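Local coordinates for protein serine-threonine phosphatase 2C (Toxoplasma gondii, PDB 2I44) that binds calcium ions and probably removes phosphate from phosphoserine and phosphothreonine in proteins, at residues 152-162 / 173-181; 206-214 / 224-232. All coordinates share one frame; numbering follows the deposited sequence.

How the contacts relate
Following the chain from its N terminus, contact 1 comes first: residues 152-162 run down one strand, turn and enter the next, and residues 173-181 come back along them through the hairpin of strands 159-166 and 169-174, closing a loop of ten residues. Contact 2 opens only after contact 1 has closed, and joins residues 206-214 to 224-232 round the short helix 214-219. The two are therefore in series, neither nested nor crossed, with centres about 18 Å apart. They still touch: His179 O lies 2.9 Å from Ser230 N, a probable hydrogen bond. The central beta sandwich of the PP2C fold is thus joined to the more peripheral region around strand 208-210.

Contact 1. Residues 152-162 / 173-181; sequences VGHLGDSRIAM and EFLTVDHKP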
# COMPACT_ATOMS: atom_id res chain seq x y z
N VAL A 152 9.88 -1.91 -1.03
CA VAL A 152 8.67 -1.16 -0.71
C VAL A 152 8.20 -0.33 -1.90
O VAL A 152 8.98 0.37 -2.55
CB VAL A 152 8.89 -0.20 0.49
CG1 VAL A 152 7.65 0.63 0.73
CG2 VAL A 152 9.23 -0.99 1.74
N GLY A 153 6.90 -0.42 -2.19
CA GLY A 153 6.33 0.35 -3.27
C GLY A 153 5.01 0.92 -2.79
O GLY A 153 4.39 0.36 -1.88
N HIS A 154 4.59 2.05 -3.35
CA HIS A 154 3.31 2.63 -2.96
C HIS A 154 2.77 3.68 -3.92
O HIS A 154 3.49 4.27 -4.71
CB HIS A 154 3.36 3.22 -1.54
CG HIS A 154 3.74 4.67 -1.49
ND1 HIS A 154 5.03 5.11 -1.67
CD2 HIS A 154 2.99 5.77 -1.23
CE1 HIS A 154 5.06 6.43 -1.53
NE2 HIS A 154 3.84 6.85 -1.26
N LEU A 155 1.47 3.88 -3.81
CA LEU A 155 0.74 4.86 -4.59
C LEU A 155 -0.33 5.40 -3.65
O LEU A 155 -1.10 4.63 -3.09
CB LEU A 155 0.03 4.21 -5.79
CG LEU A 155 0.84 3.67 -6.97
CD1 LEU A 155 -0.11 3.01 -7.96
CD2 LEU A 155 1.62 4.80 -7.65
N GLY A 156 -0.36 6.71 -3.45
CA GLY A 156 -1.40 7.26 -2.60
C GLY A 156 -0.99 7.68 -1.20
O GLY A 156 0.14 8.08 -0.98
N ASP A 157 -1.93 7.57 -0.26
CA ASP A 157 -1.64 8.00 1.10
C ASP A 157 -1.75 6.93 2.17
O ASP A 157 -1.97 7.25 3.33
CB ASP A 157 -2.49 9.20 1.48
CG ASP A 157 -3.96 8.96 1.26
OD1 ASP A 157 -4.36 7.78 1.14
OD2 ASP A 157 -4.71 9.94 1.21
N SER A 158 -1.63 5.66 1.79
CA SER A 158 -1.60 4.59 2.77
C SER A 158 -0.11 4.57 3.11
O SER A 158 0.71 5.02 2.30
CB SER A 158 -2.03 3.25 2.17
OG SER A 158 -3.42 3.22 1.95
N ARG A 159 0.27 4.04 4.27
CA ARG A 159 1.68 4.06 4.64
C ARG A 159 2.23 2.78 5.26
O ARG A 159 1.49 1.93 5.75
CB ARG A 159 1.94 5.19 5.64
CG ARG A 159 1.49 6.56 5.18
CD ARG A 159 1.61 7.56 6.32
NE ARG A 159 1.19 8.90 5.93
CZ ARG A 159 1.27 9.96 6.73
NH1 ARG A 159 1.75 9.83 7.96
NH2 ARG A 159 0.88 11.15 6.30
N ILE A 160 3.55 2.68 5.25
CA ILE A 160 4.26 1.56 5.85
C ILE A 160 5.19 2.13 6.92
O ILE A 160 5.99 3.02 6.64
CB ILE A 160 5.13 0.80 4.82
CG1 ILE A 160 4.24 0.21 3.72
CG2 ILE A 160 5.91 -0.32 5.52
CD1 ILE A 160 5.00 -0.65 2.71
N ALA A 161 5.05 1.65 8.15
CA ALA A 161 5.90 2.11 9.25
C ALA A 161 6.90 1.00 9.58
O ALA A 161 6.62 -0.19 9.38
CB ALA A 161 5.06 2.45 10.47
N MSE A 162 8.06 1.38 10.08
CA MSE A 162 9.09 0.40 10.40
C MSE A 162 9.72 0.63 11.76
O MSE A 162 10.12 1.74 12.11
CB MSE A 162 10.18 0.44 9.32
CG MSE A 162 11.20 -0.70 9.40
SE MSE A 162 10.52 -2.34 8.65
CE MSE A 162 11.39 -2.22 6.92
N GLU A 173 9.88 4.95 11.86
CA GLU A 173 9.71 5.87 10.75
C GLU A 173 8.79 5.30 9.68
O GLU A 173 8.52 4.10 9.65
CB GLU A 173 11.07 6.15 10.11
CG GLU A 173 11.63 4.96 9.31
CD GLU A 173 12.85 5.32 8.48
OE1 GLU A 173 12.87 6.42 7.89
OE2 GLU A 173 13.79 4.49 8.38
N PHE A 174 8.30 6.17 8.80
CA PHE A 174 7.46 5.74 7.69
C PHE A 174 8.43 5.53 6.53
O PHE A 174 9.38 6.30 6.38
CB PHE A 174 6.45 6.83 7.31
CG PHE A 174 5.29 6.92 8.24
CD1 PHE A 174 4.46 5.82 8.46
CD2 PHE A 174 4.99 8.12 8.88
CE1 PHE A 174 3.37 5.91 9.31
CE2 PHE A 174 3.90 8.22 9.73
CZ PHE A 174 3.08 7.11 9.94
N LEU A 175 8.23 4.49 5.73
CA LEU A 175 9.10 4.24 4.60
C LEU A 175 8.50 4.86 3.34
O LEU A 175 9.10 4.81 2.26
CB LEU A 175 9.30 2.74 4.39
CG LEU A 175 9.97 1.99 5.54
CD1 LEU A 175 10.01 0.49 5.23
CD2 LEU A 175 11.38 2.53 5.75
N THR A 176 7.31 5.43 3.47
CA THR A 176 6.63 6.03 2.34
C THR A 176 6.11 7.42 2.66
O THR A 176 5.68 7.69 3.78
CB THR A 176 5.43 5.17 1.88
OG1 THR A 176 4.49 5.05 2.97
CG2 THR A 176 5.88 3.79 1.46
N VAL A 177 6.15 8.30 1.67
CA VAL A 177 5.65 9.66 1.80
C VAL A 177 4.41 9.77 0.90
O VAL A 177 4.47 9.40 -0.27
CB VAL A 177 6.72 10.68 1.35
CG1 VAL A 177 6.12 12.08 1.34
CG2 VAL A 177 7.93 10.61 2.31
N ASP A 178 3.31 10.27 1.44
CA ASP A 178 2.06 10.38 0.68
C ASP A 178 2.19 11.14 -0.62
O ASP A 178 2.94 12.11 -0.72
CB ASP A 178 0.97 11.07 1.51
CG ASP A 178 0.70 10.38 2.83
OD1 ASP A 178 1.19 9.25 3.05
OD2 ASP A 178 -0.03 10.98 3.66
N HIS A 179 1.45 10.70 -1.63
CA HIS A 179 1.43 11.40 -2.91
C HIS A 179 0.25 12.36 -2.78
O HIS A 179 -0.91 11.97 -2.87
CB HIS A 179 1.20 10.43 -4.07
CG HIS A 179 2.32 9.46 -4.27
ND1 HIS A 179 2.15 8.09 -4.21
CD2 HIS A 179 3.63 9.66 -4.56
CE1 HIS A 179 3.30 7.49 -4.45
NE2 HIS A 179 4.22 8.42 -4.67
N LYS A 180 0.56 13.62 -2.52
CA LYS A 180 -0.46 14.65 -2.35
C LYS A 180 -0.44 15.60 -3.54
O LYS A 180 0.61 15.98 -4.04
CB LYS A 180 -0.20 15.41 -1.04
CG LYS A 180 -0.31 14.54 0.23
CD LYS A 180 -1.72 13.93 0.35
CE LYS A 180 -1.91 13.17 1.68
NZ LYS A 180 -3.30 12.63 1.85
N PRO A 181 -1.63 16.00 -4.02
CA PRO A 181 -1.76 16.90 -5.16
C PRO A 181 -1.07 18.26 -5.01
O PRO A 181 -0.72 18.89 -6.01
CB PRO A 181 -3.28 17.02 -5.34
CG PRO A 181 -3.80 16.78 -3.98
CD PRO A 181 -2.95 15.64 -3.49
O HOH W 1 -1.83 9.51 4.88
O HOH W 2 2.85 7.29 2.13
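Arg159, Thr176 and Leu175 bury the most surface here, and Arg159 works in two directions. Its chain, extended from CG to NE, makes a side-on, two-nitrogen salt bridge with Asp178: NE reaches OD1 at 2.9 Å, and NH2 reaches OD2 at 2.8 Å from above the carboxylate plane, guanidinium and carboxylate planes 46° apart. Arg159 CD sits over the centre of the Phe174 ring, 3.8 Å from the centroid, a CH-pi contact.

Thr176 lies between Ile160 and His154. Its OG1, between backbone N and carbonyl carbon (chi1 60°), accepts a weak hydrogen bond from Ile160 N, while CB lies over the His154 ring, 3.6 Å from its centroid. The opposite face of His154 carries the His179 ring in an offset stack, planes 8° apart, and His154 NE2 donates to Val177 O at 2.8 Å. Gly156 N donates to His179 ND1 (3.0 Å).

Leu175 CD1 packs tightly on selenomethionine Met162 CE, 3.5 Å away, and on Val152 CG2. The antiparallel hairpin of strands 159-166 and 169-174, bridged at Ala161/Phe174 and Met162/Glu173, leads into residues 175-179, which continue along strand 149-155 of the other sheet. Met261 of strand 258-264 adjoins the apolar group, Asp248 takes His179 NE2, and Trp269 meets Phe174 edge-to-face.

Contact 2. Residues 206-214 / 224-232; sequences KPFIRGGDF and PMQLQYSRA
Ile209 and Leu227 form a single antiparallel hydrogen-bonded bridge, their CA atoms 5.5 Å apart. Of its two bonds, Ile209 N to Leu227 O is short at 2.8 Å, whereas the return bond from Leu227 N to Ile209 O is weak. Water continues the pairing at both ends: one molecule donates to Pro207 O and Gln228 O, and another accepts from Gly211 N and donates to Met225 O. Beyond Arg210 the first segment bends away in a type I turn from Gly211 to Phe214, beyond which the side chain of Phe214 meets Pro224.

There Phe214 is held between two groups. Its CG, anti to the backbone N (chi1 -176°), swings the ring back against Pro224, whose CG lies over one face, 3.6 Å from the centroid of the Phe214 ring. The guanidinium of Arg210 is on the opposite face, where NE stands 3.4 Å above the plane of the Phe214 ring, offset to the rim. At the other end Gln228 runs alongside Phe208, pointing the same way with amide and ring planes nearly parallel, 6° apart; Gln228 CG touches Phe208 CE1 at 3.3 Å. The amide is anchored by Gln228 NE2 donating to Lys206 O at 2.9 Å, a fairly straight bond (160° at the hydrogen). Between these ends, Ile209 CG2 packs on Leu227 CB, 3.7 Å away.

Strand 196-198 pairs with the strand 208-210 and Ile190 of helix 184-192 touches Ile209, while Leu227 and Tyr229 rest on strand 137-146, with the Tyr229 side chain about 6 Å from a bound calcium ion.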
# COMPACT_ATOMS: atom_id res chain seq x y z
N LYS A 206 -6.24 20.05 2.55
CA LYS A 206 -6.46 18.78 1.87
C LYS A 206 -7.00 19.00 0.46
O LYS A 206 -8.14 18.65 0.15
CB LYS A 206 -7.44 17.90 2.65
CG LYS A 206 -6.94 17.45 4.01
CD LYS A 206 -7.83 16.34 4.58
CE LYS A 206 -7.53 16.06 6.04
NZ LYS A 206 -7.81 17.26 6.87
N PRO A 207 -6.17 19.58 -0.42
CA PRO A 207 -6.58 19.83 -1.81
C PRO A 207 -6.93 18.56 -2.58
O PRO A 207 -6.54 17.45 -2.21
CB PRO A 207 -5.37 20.57 -2.39
CG PRO A 207 -4.22 20.00 -1.59
CD PRO A 207 -4.78 20.00 -0.20
N PHE A 208 -7.67 18.74 -3.67
CA PHE A 208 -8.13 17.64 -4.51
C PHE A 208 -7.53 17.72 -5.91
O PHE A 208 -7.21 18.81 -6.39
CB PHE A 208 -9.65 17.70 -4.69
CG PHE A 208 -10.43 17.56 -3.41
CD1 PHE A 208 -10.87 16.31 -2.97
CD2 PHE A 208 -10.75 18.68 -2.65
CE1 PHE A 208 -11.62 16.18 -1.80
CE2 PHE A 208 -11.50 18.56 -1.48
CZ PHE A 208 -11.93 17.31 -1.05
N ILE A 209 -7.38 16.56 -6.56
CA ILE A 209 -6.93 16.54 -7.94
C ILE A 209 -8.26 16.49 -8.67
O ILE A 209 -9.10 15.65 -8.39
CB ILE A 209 -6.09 15.28 -8.31
CG1 ILE A 209 -5.94 15.21 -9.84
CG2 ILE A 209 -6.72 14.01 -7.75
CD1 ILE A 209 -4.89 14.18 -10.35
N ARG A 210 -8.46 17.41 -9.60
CA ARG A 210 -9.70 17.47 -10.35
C ARG A 210 -9.45 17.38 -11.85
O ARG A 210 -8.57 18.06 -12.38
CB ARG A 210 -10.42 18.78 -10.02
CG ARG A 210 -11.67 19.02 -10.83
CD ARG A 210 -12.33 20.33 -10.44
NE ARG A 210 -12.86 20.32 -9.08
CZ ARG A 210 -13.51 21.34 -8.53
NH1 ARG A 210 -13.72 22.45 -9.22
NH2 ARG A 210 -13.96 21.25 -7.28
N GLY A 211 -10.23 16.54 -12.53
CA GLY A 211 -10.08 16.38 -13.97
C GLY A 211 -10.43 17.63 -14.76
O GLY A 211 -11.13 18.52 -14.26
N GLY A 212 -9.95 17.70 -15.99
CA GLY A 212 -10.23 18.85 -16.84
C GLY A 212 -11.67 18.92 -17.30
O GLY A 212 -12.14 19.98 -17.72
N ASP A 213 -12.37 17.80 -17.23
CA ASP A 213 -13.76 17.73 -17.66
C ASP A 213 -14.74 17.82 -16.49
O ASP A 213 -15.95 17.72 -16.67
CB ASP A 213 -13.99 16.43 -18.43
CG ASP A 213 -13.72 15.21 -17.58
OD1 ASP A 213 -13.10 15.36 -16.50
OD2 ASP A 213 -14.11 14.09 -17.99
N PHE A 214 -14.20 18.03 -15.29
CA PHE A 214 -15.03 18.11 -14.09
C PHE A 214 -16.17 19.09 -14.19
O PHE A 214 -17.33 18.75 -13.93
CB PHE A 214 -14.17 18.49 -12.88
CG PHE A 214 -14.93 18.49 -11.58
CD1 PHE A 214 -15.02 17.33 -10.81
CD2 PHE A 214 -15.56 19.64 -11.13
CE1 PHE A 214 -15.72 17.32 -9.61
CE2 PHE A 214 -16.27 19.64 -9.93
CZ PHE A 214 -16.35 18.48 -9.17
N PRO A 224 -18.94 14.05 -11.41
CA PRO A 224 -17.49 13.86 -11.59
C PRO A 224 -16.85 13.74 -10.21
O PRO A 224 -17.31 14.38 -9.26
CB PRO A 224 -17.08 15.13 -12.34
CG PRO A 224 -18.03 16.15 -11.80
CD PRO A 224 -19.34 15.40 -11.82
N MSE A 225 -15.81 12.93 -10.09
CA MSE A 225 -15.17 12.75 -8.79
C MSE A 225 -13.77 13.33 -8.68
O MSE A 225 -13.11 13.59 -9.69
CB MSE A 225 -15.14 11.26 -8.43
CG MSE A 225 -16.51 10.61 -8.32
SE MSE A 225 -17.54 11.28 -6.80
CE MSE A 225 -18.83 12.36 -7.74
N GLN A 226 -13.34 13.51 -7.43
CA GLN A 226 -12.04 14.07 -7.09
C GLN A 226 -11.34 13.16 -6.07
O GLN A 226 -11.98 12.37 -5.40
CB GLN A 226 -12.21 15.44 -6.46
CG GLN A 226 -12.84 16.48 -7.35
CD GLN A 226 -13.41 17.65 -6.56
OE1 GLN A 226 -14.38 17.50 -5.81
NE2 GLN A 226 -12.80 18.82 -6.72
N LEU A 227 -10.03 13.30 -5.96
CA LEU A 227 -9.25 12.51 -5.02
C LEU A 227 -8.31 13.42 -4.26
O LEU A 227 -7.92 14.48 -4.76
CB LEU A 227 -8.45 11.43 -5.76
CG LEU A 227 -9.25 10.43 -6.58
CD1 LEU A 227 -8.31 9.44 -7.25
CD2 LEU A 227 -10.23 9.69 -5.67
N GLN A 228 -7.94 13.02 -3.05
CA GLN A 228 -7.03 13.82 -2.26
C GLN A 228 -5.60 13.29 -2.28
O GLN A 228 -4.76 13.69 -1.49
CB GLN A 228 -7.56 13.97 -0.84
CG GLN A 228 -8.76 14.91 -0.81
CD GLN A 228 -9.41 15.01 0.56
OE1 GLN A 228 -9.82 14.01 1.14
NE2 GLN A 228 -9.52 16.23 1.07
N TYR A 229 -5.34 12.36 -3.20
CA TYR A 229 -3.99 11.84 -3.40
C TYR A 229 -3.77 11.84 -4.92
O TYR A 229 -4.71 11.66 -5.70
CB TYR A 229 -3.80 10.45 -2.78
CG TYR A 229 -4.90 9.44 -3.00
CD1 TYR A 229 -4.85 8.55 -4.08
CD2 TYR A 229 -5.97 9.33 -2.12
CE1 TYR A 229 -5.83 7.58 -4.26
CE2 TYR A 229 -6.95 8.37 -2.29
CZ TYR A 229 -6.88 7.50 -3.36
OH TYR A 229 -7.84 6.53 -3.54
N SER A 230 -2.53 12.07 -5.33
CA SER A 230 -2.18 12.19 -6.75
C SER A 230 -1.68 10.97 -7.52
O SER A 230 -1.35 11.08 -8.71
CB SER A 230 -1.18 13.33 -6.89
OG SER A 230 -0.25 13.27 -5.83
N ARG A 231 -1.58 9.82 -6.86
CA ARG A 231 -1.15 8.59 -7.51
C ARG A 231 -2.03 7.48 -6.98
O ARG A 231 -2.37 7.46 -5.80
CB ARG A 231 0.33 8.31 -7.22
CG ARG A 231 1.26 9.44 -7.65
CD ARG A 231 2.70 8.99 -7.77
NE ARG A 231 3.62 10.11 -7.87
CZ ARG A 231 4.93 9.99 -8.03
NH1 ARG A 231 5.48 8.78 -8.11
NH2 ARG A 231 5.70 11.08 -8.09
N ALA A 232 -2.41 6.56 -7.86
CA ALA A 232 -3.29 5.47 -7.44
C ALA A 232 -3.60 4.47 -8.54
O ALA A 232 -3.30 4.69 -9.72
CB ALA A 232 -4.59 6.06 -6.92
O HOH W 3 -4.97 16.29 -0.38
O HOH W 4 -12.87 15.11 -12.06